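PDB 6GNF: glycogen synthase from Cyanobacterium sp. CLg1, which belongs to the starch and bacterial glycogen synthase family, a two-domain glycosyltransferase fold, here holding adenosine-5'-diphosphate and a glycan. Local coordinates for residues Y180-E183 with Y184-Q188; S211-F214 with D215-N218; A221-L224 with S225-S228; N256-K259 with A260-N264. All coordinates share one frame; numbering follows the deposited sequence.

Overall arrangement
All four contacts are local, each within one continuous piece of chain, and all fall in the starch synthase catalytic domain region. Interaction 4, on helix 257-264, is buried; interactions 1 and 3 are partly buried, and interaction 2 lies at the surface. Interactions 1 and 4 are helical turns, the first widened at its C-terminal end and the last regular with an asparagine cap. Interactions 2 and 3 rest on short turns bridged by water. Tyrosine hydroxyls of 180-188 reach backbone oxygens of 215-218, E183 OE1 meets Y223 OH, K182 NZ meets N264 OD1, F214 and L217 pack on L227, L217 also on W257, and K259 NZ bonds to D226 O, 2.8 Å away, so all four touch one another.

Interaction 1: Y180-E183 with Y184-Q188; sequences YLKE and YYQSQ
Two tyrosines one helical turn apart, Y180 and Y184, supply the aromatic part of this contact. Their side chains run side by side in the same direction, and CD1 of Y180 lies over one face of the Y184 ring, toward its rim, 3.6 Å from Y184 CZ. The ring planes differ by 51°, an oblique pairing that is neither a stack nor T-shaped. From the next residue, L181 CG rests against the carboxamide of Q186, 3.9 Å from its CD. The extended Q186 chain also lays OE1 beside K182 CG, while its NE2 bonds to F191 O.

Backbone hydrogen bonds record a change of helical pitch. Y184 N donates to Y180 O over 2.8 Å, the usual i+4 spacing. L181 O instead takes Q186 N at 2.9 Å, an i+5 bond that is nearly straight at 175°, and adds only a weak bond from Y185 N. This is the wider pi-type turn near the C-terminal end of helix 177-186, which belongs to a beta-alpha-beta unit between strands 166-170 and 195-200. The side chain of S187 folds back as well: with chi1 at 62°, OG sits between its backbone N and carbonyl carbon and donates to E183 O, a very short bond at 2.5 Å.

The polar ends are bonded to neighbouring parts of the chain: Y180 OH to L217 O, Y184 OH to N218 O and E183 OE1 to Y223 OH. Each ring is thus held at two points, by the other ring and by its hydroxyl's bond to the 217-218 backbone, which probably limits its rotation, while the S187 hydroxyl gives the E183 carbonyl a side-chain donor.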
loop_
_atom_site.group_PDB
_atom_site.type_symbol
_atom_site.label_atom_id
_atom_site.label_comp_id
_atom_site.label_asym_id
_atom_site.label_seq_id
_atom_site.Cartn_x
_atom_site.Cartn_y
_atom_site.Cartn_z
ATOM N N TYR A 180 -17.744 16.154 -0.879
ATOM C CA TYR A 180 -18.756 16.185 0.172
ATOM C C TYR A 180 -18.480 17.293 1.189
ATOM O O TYR A 180 -19.413 17.949 1.655
ATOM C CB TYR A 180 -18.856 14.842 0.889
ATOM C CG TYR A 180 -19.432 13.736 0.040
ATOM C CD1 TYR A 180 -20.692 13.855 -0.526
ATOM C CD2 TYR A 180 -18.725 12.564 -0.187
ATOM C CE1 TYR A 180 -21.231 12.840 -1.306
ATOM C CE2 TYR A 180 -19.253 11.543 -0.965
ATOM C CZ TYR A 180 -20.501 11.683 -1.525
ATOM O OH TYR A 180 -21.026 10.670 -2.298
ATOM N N LEU A 181 -17.207 17.510 1.512
ATOM C CA LEU A 181 -16.811 18.604 2.402
ATOM C C LEU A 181 -17.351 19.935 1.893
ATOM O O LEU A 181 -17.904 20.729 2.654
ATOM C CB LEU A 181 -15.285 18.692 2.507
ATOM C CG LEU A 181 -14.730 19.859 3.319
ATOM C CD1 LEU A 181 -15.237 19.809 4.753
ATOM C CD2 LEU A 181 -13.217 19.869 3.295
ATOM N N LYS A 182 -17.143 20.197 0.610
ATOM C CA LYS A 182 -17.641 21.427 -0.005
ATOM C C LYS A 182 -19.151 21.489 -0.054
ATOM O O LYS A 182 -19.747 22.513 0.282
ATOM C CB LYS A 182 -17.109 21.570 -1.421
ATOM C CG LYS A 182 -15.644 21.898 -1.429
ATOM C CD LYS A 182 -15.091 21.969 -2.830
ATOM C CE LYS A 182 -13.620 22.313 -2.753
ATOM N NZ LYS A 182 -13.042 22.349 -4.107
ATOM N N GLU A 183 -19.767 20.412 -0.524
ATOM C CA GLU A 183 -21.191 20.440 -0.816
ATOM C C GLU A 183 -22.060 20.385 0.431
ATOM O O GLU A 183 -22.977 21.180 0.555
ATOM C CB GLU A 183 -21.564 19.309 -1.776
ATOM C CG GLU A 183 -22.993 19.369 -2.295
ATOM C CD GLU A 183 -23.330 20.673 -3.009
ATOM O OE1 GLU A 183 -22.416 21.363 -3.532
ATOM O OE2 GLU A 183 -24.526 21.009 -3.070
ATOM N N TYR A 184 -21.760 19.473 1.344
ATOM C CA TYR A 184 -22.603 19.249 2.511
ATOM C C TYR A 184 -22.243 20.125 3.706
ATOM O O TYR A 184 -23.081 20.331 4.558
ATOM C CB TYR A 184 -22.502 17.789 2.964
ATOM C CG TYR A 184 -23.072 16.736 2.030
ATOM C CD1 TYR A 184 -23.552 17.049 0.753
ATOM C CD2 TYR A 184 -23.091 15.399 2.427
ATOM C CE1 TYR A 184 -24.057 16.058 -0.083
ATOM C CE2 TYR A 184 -23.602 14.405 1.601
ATOM C CZ TYR A 184 -24.077 14.731 0.348
ATOM O OH TYR A 184 -24.567 13.729 -0.457
ATOM N N TYR A 185 -21.007 20.612 3.790
ATOM C CA TYR A 185 -20.553 21.328 4.996
ATOM C C TYR A 185 -20.213 22.785 4.738
ATOM O O TYR A 185 -20.893 23.684 5.238
ATOM C CB TYR A 185 -19.372 20.595 5.647
ATOM C CG TYR A 185 -19.794 19.293 6.285
ATOM C CD1 TYR A 185 -19.881 18.127 5.532
ATOM C CD2 TYR A 185 -20.153 19.240 7.625
ATOM C CE1 TYR A 185 -20.276 16.935 6.095
ATOM C CE2 TYR A 185 -20.560 18.048 8.206
ATOM C CZ TYR A 185 -20.616 16.898 7.441
ATOM O OH TYR A 185 -21.002 15.714 8.012
ATOM N N GLN A 186 -19.209 23.020 3.905
ATOM C CA GLN A 186 -18.719 24.377 3.683
ATOM C C GLN A 186 -19.747 25.296 3.038
ATOM O O GLN A 186 -19.685 26.505 3.227
ATOM C CB GLN A 186 -17.436 24.358 2.863
ATOM C CG GLN A 186 -16.293 23.711 3.621
ATOM C CD GLN A 186 -15.015 23.717 2.839
ATOM O OE1 GLN A 186 -15.025 23.532 1.628
ATOM N NE2 GLN A 186 -13.898 23.874 3.537
ATOM N N SER A 187 -20.679 24.721 2.287
ATOM C CA SER A 187 -21.768 25.490 1.706
ATOM C C SER A 187 -22.717 26.041 2.777
ATOM O O SER A 187 -23.463 26.964 2.490
ATOM C CB SER A 187 -22.551 24.628 0.724
ATOM O OG SER A 187 -23.122 23.521 1.394
ATOM N N GLN A 188 -22.707 25.468 3.981
ATOM C CA GLN A 188 -23.494 26.013 5.104
ATOM C C GLN A 188 -22.616 26.655 6.171
ATOM O O GLN A 188 -23.067 26.806 7.293
ATOM C CB GLN A 188 -24.301 24.951 5.849
ATOM C CG GLN A 188 -24.540 23.619 5.190
ATOM C CD GLN A 188 -25.396 22.748 6.078
ATOM O OE1 GLN A 188 -26.074 23.257 6.983
ATOM N NE2 GLN A 188 -25.416 21.444 5.801
#

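Interaction 2: S211-F214 with D215-N218; sequences SSKF and DALN. With SO4 (sulfate ion), chain I.
S211 and S212 open the segment by gripping a sulfate ion, probably from the crystallisation liquor. S211 OG donates to sulfate O1 at 2.6 Å, and the same oxygen accepts from S212 N. The hydroxyl of S212 takes a different oxygen, O3, at 2.9 Å, so three donors hold two corners of the anion. In the other direction, S212 O accepts a hydrogen bond from water 1, which accepts in turn from A216 N, 2.9 Å from the water, bridging the two halves of the turn.

K213 O receives A216 N as well, but weakly, at 3.4 Å and 134°. The lysine chain bends so that NZ passes 4.3 Å from A216 CB, and its charge is paired with E134 of helix 132-144 in a salt bridge.

F214 O forms the firmer turn bond, with L217 N at 3.0 Å; the donor stands 50° above the carbonyl plane, away from the lone pairs. Chi1 of 176° swings the F214 ring away from its own backbone N, and CD1 comes 4.2 Å from L217 CD1, a pair that packs further on L227 of helix 224-227.

Between the two halves there are one sound backbone bond, one weak one and a water bridge; the chemistry implies a turn of helical shape that lacks regular helical bonding, in which a water takes up the A216 amide.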
loop_
_atom_site.group_PDB
_atom_site.type_symbol
_atom_site.label_atom_id
_atom_site.label_comp_id
_atom_site.label_asym_id
_atom_site.label_seq_id
_atom_site.Cartn_x
_atom_site.Cartn_y
_atom_site.Cartn_z
ATOM N N SER A 211 -20.817 5.827 -15.782
ATOM C CA SER A 211 -21.449 7.111 -15.533
ATOM C C SER A 211 -22.860 6.930 -14.985
ATOM O O SER A 211 -23.350 7.767 -14.238
ATOM C CB SER A 211 -21.436 7.955 -16.797
ATOM O OG SER A 211 -21.808 7.180 -17.913
ATOM N N SER A 212 -23.468 5.790 -15.294
ATOM C CA SER A 212 -24.767 5.417 -14.747
ATOM C C SER A 212 -24.776 5.266 -13.225
ATOM O O SER A 212 -25.844 5.173 -12.620
ATOM C CB SER A 212 -25.237 4.107 -15.368
ATOM O OG SER A 212 -24.339 3.072 -15.023
ATOM N N LYS A 213 -23.601 5.212 -12.605
ATOM C CA LYS A 213 -23.505 5.216 -11.149
ATOM C C LYS A 213 -23.411 6.620 -10.554
ATOM O O LYS A 213 -23.112 6.768 -9.370
ATOM C CB LYS A 213 -22.282 4.406 -10.692
ATOM C CG LYS A 213 -22.326 2.917 -11.030
ATOM C CD LYS A 213 -23.504 2.188 -10.400
ATOM C CE LYS A 213 -23.433 2.188 -8.884
ATOM N NZ LYS A 213 -24.693 1.674 -8.290
ATOM N N PHE A 214 -23.657 7.657 -11.352
ATOM C CA PHE A 214 -23.531 9.029 -10.843
ATOM C C PHE A 214 -24.583 9.360 -9.786
ATOM O O PHE A 214 -24.268 9.953 -8.766
ATOM C CB PHE A 214 -23.596 10.067 -11.971
ATOM C CG PHE A 214 -23.561 11.480 -11.464
ATOM C CD1 PHE A 214 -22.399 12.002 -10.933
ATOM C CD2 PHE A 214 -24.698 12.269 -11.478
ATOM C CE1 PHE A 214 -22.365 13.294 -10.439
ATOM C CE2 PHE A 214 -24.672 13.556 -10.987
ATOM C CZ PHE A 214 -23.506 14.071 -10.467
ATOM N N ASP A 215 -25.814 8.905 -9.988
ATOM C CA ASP A 215 -26.904 9.254 -9.080
ATOM C C ASP A 215 -26.654 8.710 -7.676
ATOM O O ASP A 215 -27.163 9.249 -6.705
ATOM C CB ASP A 215 -28.247 8.740 -9.612
ATOM C CG ASP A 215 -28.709 9.472 -10.859
ATOM O OD1 ASP A 215 -28.273 10.619 -11.072
ATOM O OD2 ASP A 215 -29.528 8.908 -11.621
ATOM N N ALA A 216 -25.913 7.610 -7.582
ATOM C CA ALA A 216 -25.609 7.003 -6.301
ATOM C C ALA A 216 -24.682 7.842 -5.427
ATOM O O ALA A 216 -24.574 7.575 -4.229
ATOM C CB ALA A 216 -25.012 5.618 -6.508
ATOM N N LEU A 217 -24.003 8.826 -6.007
ATOM C CA LEU A 217 -23.094 9.688 -5.241
ATOM C C LEU A 217 -23.799 10.784 -4.438
ATOM O O LEU A 217 -23.214 11.336 -3.520
ATOM C CB LEU A 217 -22.066 10.323 -6.185
ATOM C CG LEU A 217 -21.236 9.326 -7.002
ATOM C CD1 LEU A 217 -20.225 10.059 -7.865
ATOM C CD2 LEU A 217 -20.538 8.333 -6.089
ATOM N N ASN A 218 -25.050 11.083 -4.775
ATOM C CA ASN A 218 -25.789 12.204 -4.174
ATOM C C ASN A 218 -25.025 13.514 -4.203
ATOM O O ASN A 218 -24.907 14.192 -3.171
ATOM C CB ASN A 218 -26.201 11.894 -2.734
ATOM C CG ASN A 218 -27.134 10.715 -2.645
ATOM O OD1 ASN A 218 -28.314 10.803 -2.993
ATOM N ND2 ASN A 218 -26.620 9.606 -2.142
HETATM S S SO4 I . -23.016 3.486 -18.699
HETATM O O1 SO4 I . -22.789 4.818 -18.095
HETATM O O2 SO4 I . -24.250 3.491 -19.524
HETATM O O3 SO4 I . -23.190 2.486 -17.615
HETATM O O4 SO4 I . -21.845 3.158 -19.545
HETATM O O HOH W 1 -26.334 6.122 -10.003
#

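Interaction 3: A221-L224 with S225-S228; sequences AKYL and SDLS
A 3-10 segment at 221-223 runs into the short helix 224-227, and Y223 and L227 meet across this junction. L227 N donates to Y223 O at 3.1 Å with an angle of 152°, the donor tilted 18° from the carbonyl plane. The L227 side chain lies along the same carbonyl: CD1 is 3.5 Å from Y223 O and only loosely approaches Y223 CB. Chi1 of -75° places L227 CG beside its own backbone N, which lets the branch follow the carbonyl oxygen.

Two waters extend the polar connection at the start of the helix. Water 2 donates to A221 O and accepts from S225 N, 2.9 Å away; water 3 does the same between K222 O and D226 N. Solvent thus links carbonyls of the 3-10 turn to amides of the helix's first turn, as the backbone changes from one helical form to the other. Backbone bonding within the turn itself is provided by L224 N and A221 O.

At the far end S228, the first residue to leave helical angles, turns OG back to donate to L224 O. The bond is very short, 2.5 Å, and the S228 hydroxyl has a second partner in Y253 OH.

The Y223 ring carries K222 CG over one face, 3.5 Å above the plane and offset toward the rim. D226 OD2 approaches that ring obliquely, 4.4 Å from CD1. Both of these polar residues are tied outside the turn: Y223 OH to E183 OE1 on helix 177-186, and D226 OD2 to N264 ND2 on helix 257-264.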
loop_
_atom_site.group_PDB
_atom_site.type_symbol
_atom_site.label_atom_id
_atom_site.label_comp_id
_atom_site.label_asym_id
_atom_site.label_seq_id
_atom_site.Cartn_x
_atom_site.Cartn_y
_atom_site.Cartn_z
ATOM N N ALA A 221 -24.868 18.363 -10.135
ATOM C CA ALA A 221 -24.219 18.283 -11.424
ATOM C C ALA A 221 -23.000 19.186 -11.536
ATOM O O ALA A 221 -22.230 19.024 -12.477
ATOM C CB ALA A 221 -25.211 18.606 -12.532
ATOM N N LYS A 222 -22.816 20.125 -10.607
ATOM C CA LYS A 222 -21.636 20.989 -10.665
ATOM C C LYS A 222 -20.337 20.204 -10.495
ATOM O O LYS A 222 -19.288 20.689 -10.863
ATOM C CB LYS A 222 -21.710 22.131 -9.651
ATOM C CG LYS A 222 -21.649 21.699 -8.205
ATOM C CD LYS A 222 -21.982 22.848 -7.274
ATOM C CE LYS A 222 -20.789 23.763 -7.054
ATOM N NZ LYS A 222 -21.159 24.853 -6.107
ATOM N N TYR A 223 -20.395 18.997 -9.935
ATOM C CA TYR A 223 -19.196 18.154 -9.815
ATOM C C TYR A 223 -19.026 17.150 -10.961
ATOM O O TYR A 223 -18.080 16.358 -10.965
ATOM C CB TYR A 223 -19.195 17.432 -8.477
ATOM C CG TYR A 223 -19.223 18.387 -7.312
ATOM C CD1 TYR A 223 -18.069 19.038 -6.882
ATOM C CD2 TYR A 223 -20.407 18.662 -6.658
ATOM C CE1 TYR A 223 -18.103 19.930 -5.817
ATOM C CE2 TYR A 223 -20.449 19.545 -5.599
ATOM C CZ TYR A 223 -19.299 20.174 -5.183
ATOM O OH TYR A 223 -19.393 21.039 -4.119
ATOM N N LEU A 224 -19.928 17.191 -11.935
ATOM C CA LEU A 224 -19.960 16.203 -13.001
ATOM C C LEU A 224 -18.727 16.295 -13.891
ATOM O O LEU A 224 -18.144 15.280 -14.273
ATOM C CB LEU A 224 -21.204 16.397 -13.858
ATOM C CG LEU A 224 -22.119 15.199 -14.042
ATOM C CD1 LEU A 224 -23.230 15.591 -15.009
ATOM C CD2 LEU A 224 -21.351 13.991 -14.550
ATOM N N SER A 225 -18.344 17.520 -14.224
ATOM C CA SER A 225 -17.164 17.750 -15.032
ATOM C C SER A 225 -15.876 17.249 -14.370
ATOM O O SER A 225 -15.027 16.663 -15.040
ATOM C CB SER A 225 -17.044 19.234 -15.367
ATOM O OG SER A 225 -15.815 19.494 -16.008
ATOM N N ASP A 226 -15.732 17.484 -13.069
ATOM C CA ASP A 226 -14.567 17.009 -12.319
ATOM C C ASP A 226 -14.498 15.474 -12.310
ATOM O O ASP A 226 -13.424 14.896 -12.415
ATOM C CB ASP A 226 -14.602 17.511 -10.876
ATOM C CG ASP A 226 -14.332 18.996 -10.746
ATOM O OD1 ASP A 226 -13.746 19.611 -11.657
ATOM O OD2 ASP A 226 -14.715 19.551 -9.692
ATOM N N LEU A 227 -15.658 14.829 -12.207
ATOM C CA LEU A 227 -15.743 13.369 -12.198
ATOM C C LEU A 227 -15.572 12.746 -13.586
ATOM O O LEU A 227 -15.286 11.562 -13.714
ATOM C CB LEU A 227 -17.088 12.926 -11.621
ATOM C CG LEU A 227 -17.205 13.062 -10.103
ATOM C CD1 LEU A 227 -18.658 13.175 -9.672
ATOM C CD2 LEU A 227 -16.531 11.884 -9.421
ATOM N N SER A 228 -15.758 13.539 -14.631
ATOM C CA SER A 228 -15.812 13.015 -15.987
ATOM C C SER A 228 -14.464 12.533 -16.499
ATOM O O SER A 228 -13.416 13.029 -16.089
ATOM C CB SER A 228 -16.391 14.074 -16.913
ATOM O OG SER A 228 -17.736 14.335 -16.515
HETATM O O HOH W 2 -20.164 19.705 -13.980
HETATM O O HOH W 3 -17.257 19.608 -11.943
#

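Interaction 4: N256-K259 with A260-N264; sequences NWLK and AGFLN
L258 and F262, one turn apart, make the apolar contact of this helix: L258 CG lies 4.0 Å above one face of the phenylalanine ring, near its rim, with CE2 as its nearest atom. With chi1 at -174°, the leucine branch swings away from its own backbone N and toward the ring. On another side of the helix, K259 runs obliquely past L263, its NZ 3.9 Å from L263 CD1. The lysine is extended until chi4 bends its end, and NZ bonds to D226 O in helix 224-227 and to S228 O just after it.

Main-chain i+4 bonds set the spacing of these residues. F262 N donates to L258 O at 2.9 Å, and G261 N to W257 O, in the carbonyl plane. L263 N also donates to K259 O, tilted somewhat from the carbonyl plane, whereas A260 N to N256 O is long and weak.

The helix start is closed by N256 at the N-cap: its OD1 accepts from K259 N at 3.0 Å, the donor standing 41° above the amide carbonyl plane. Near the other end N264 ND2 folds back to donate to A260 O, 2.9 Å away and in the plane of the N264 amide. Further out, L258 and F262 pack on M198 and L200 of strand 195-200, and W257 meets F209 and L227.

A side-chain N-cap followed by i+4 bonds, with one face laid on a parallel strand, is the pattern of a capped helix flanking the sheet of a Rossmann-like domain, as in GT-B glycosyltransferases.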
loop_
_atom_site.group_PDB
_atom_site.type_symbol
_atom_site.label_atom_id
_atom_site.label_comp_id
_atom_site.label_asym_id
_atom_site.label_seq_id
_atom_site.Cartn_x
_atom_site.Cartn_y
_atom_site.Cartn_z
ATOM N N ASN A 256 -14.477 8.988 -12.719
ATOM C CA ASN A 256 -13.159 8.739 -12.152
ATOM C C ASN A 256 -13.047 9.525 -10.855
ATOM O O ASN A 256 -12.824 10.734 -10.873
ATOM C CB ASN A 256 -12.070 9.170 -13.139
ATOM C CG ASN A 256 -10.673 8.773 -12.695
ATOM O OD1 ASN A 256 -10.277 8.996 -11.552
ATOM N ND2 ASN A 256 -9.913 8.185 -13.603
ATOM N N TRP A 257 -13.175 8.826 -9.727
ATOM C CA TRP A 257 -13.210 9.460 -8.413
ATOM C C TRP A 257 -11.901 10.155 -8.076
ATOM O O TRP A 257 -11.896 11.262 -7.538
ATOM C CB TRP A 257 -13.482 8.424 -7.325
ATOM C CG TRP A 257 -14.873 7.898 -7.233
ATOM C CD1 TRP A 257 -15.864 7.998 -8.158
ATOM C CD2 TRP A 257 -15.415 7.154 -6.141
ATOM N NE1 TRP A 257 -17.006 7.374 -7.698
ATOM C CE2 TRP A 257 -16.745 6.840 -6.463
ATOM C CE3 TRP A 257 -14.897 6.719 -4.918
ATOM C CZ2 TRP A 257 -17.569 6.120 -5.604
ATOM C CZ3 TRP A 257 -15.721 5.993 -4.065
ATOM C CH2 TRP A 257 -17.043 5.710 -4.411
ATOM N N LEU A 258 -10.783 9.501 -8.377
ATOM C CA LEU A 258 -9.479 10.026 -8.001
ATOM C C LEU A 258 -9.199 11.336 -8.717
ATOM O O LEU A 258 -8.579 12.227 -8.151
ATOM C CB LEU A 258 -8.371 9.029 -8.330
ATOM C CG LEU A 258 -6.974 9.418 -7.849
ATOM C CD1 LEU A 258 -6.953 9.587 -6.344
ATOM C CD2 LEU A 258 -5.979 8.353 -8.269
ATOM N N LYS A 259 -9.605 11.412 -9.980
ATOM C CA LYS A 259 -9.519 12.652 -10.748
ATOM C C LYS A 259 -10.255 13.776 -10.028
ATOM O O LYS A 259 -9.687 14.837 -9.812
ATOM C CB LYS A 259 -10.106 12.459 -12.140
ATOM C CG LYS A 259 -10.187 13.730 -12.977
ATOM C CD LYS A 259 -10.479 13.400 -14.431
ATOM C CE LYS A 259 -10.805 14.639 -15.253
ATOM N NZ LYS A 259 -12.121 15.235 -14.892
ATOM N N ALA A 260 -11.508 13.523 -9.650
ATOM C CA ALA A 260 -12.304 14.508 -8.923
ATOM C C ALA A 260 -11.644 14.898 -7.605
ATOM O O ALA A 260 -11.677 16.059 -7.208
ATOM C CB ALA A 260 -13.712 13.982 -8.672
ATOM N N GLY A 261 -11.055 13.919 -6.923
ATOM C CA GLY A 261 -10.334 14.164 -5.681
ATOM C C GLY A 261 -9.134 15.070 -5.880
ATOM O O GLY A 261 -8.888 15.992 -5.085
ATOM N N PHE A 262 -8.358 14.811 -6.927
ATOM C CA PHE A 262 -7.231 15.686 -7.260
ATOM C C PHE A 262 -7.690 17.108 -7.523
ATOM O O PHE A 262 -7.044 18.061 -7.092
ATOM C CB PHE A 262 -6.462 15.194 -8.493
ATOM C CG PHE A 262 -5.487 14.086 -8.216
ATOM C CD1 PHE A 262 -4.875 13.941 -6.972
ATOM C CD2 PHE A 262 -5.160 13.193 -9.215
ATOM C CE1 PHE A 262 -3.971 12.915 -6.738
ATOM C CE2 PHE A 262 -4.254 12.174 -8.994
ATOM C CZ PHE A 262 -3.658 12.034 -7.753
ATOM N N LEU A 263 -8.797 17.247 -8.243
ATOM C CA LEU A 263 -9.275 18.562 -8.651
ATOM C C LEU A 263 -9.931 19.345 -7.520
ATOM O O LEU A 263 -10.130 20.545 -7.646
ATOM C CB LEU A 263 -10.255 18.439 -9.826
ATOM C CG LEU A 263 -9.643 17.966 -11.149
ATOM C CD1 LEU A 263 -10.727 17.679 -12.179
ATOM C CD2 LEU A 263 -8.652 18.984 -11.688
ATOM N N ASN A 264 -10.281 18.683 -6.420
ATOM C CA ASN A 264 -10.999 19.348 -5.343
ATOM C C ASN A 264 -10.242 19.454 -4.027
ATOM O O ASN A 264 -10.677 20.195 -3.145
ATOM C CB ASN A 264 -12.357 18.669 -5.123
ATOM C CG ASN A 264 -13.385 19.090 -6.154
ATOM O OD1 ASN A 264 -14.058 20.100 -5.989
ATOM N ND2 ASN A 264 -13.501 18.328 -7.233
#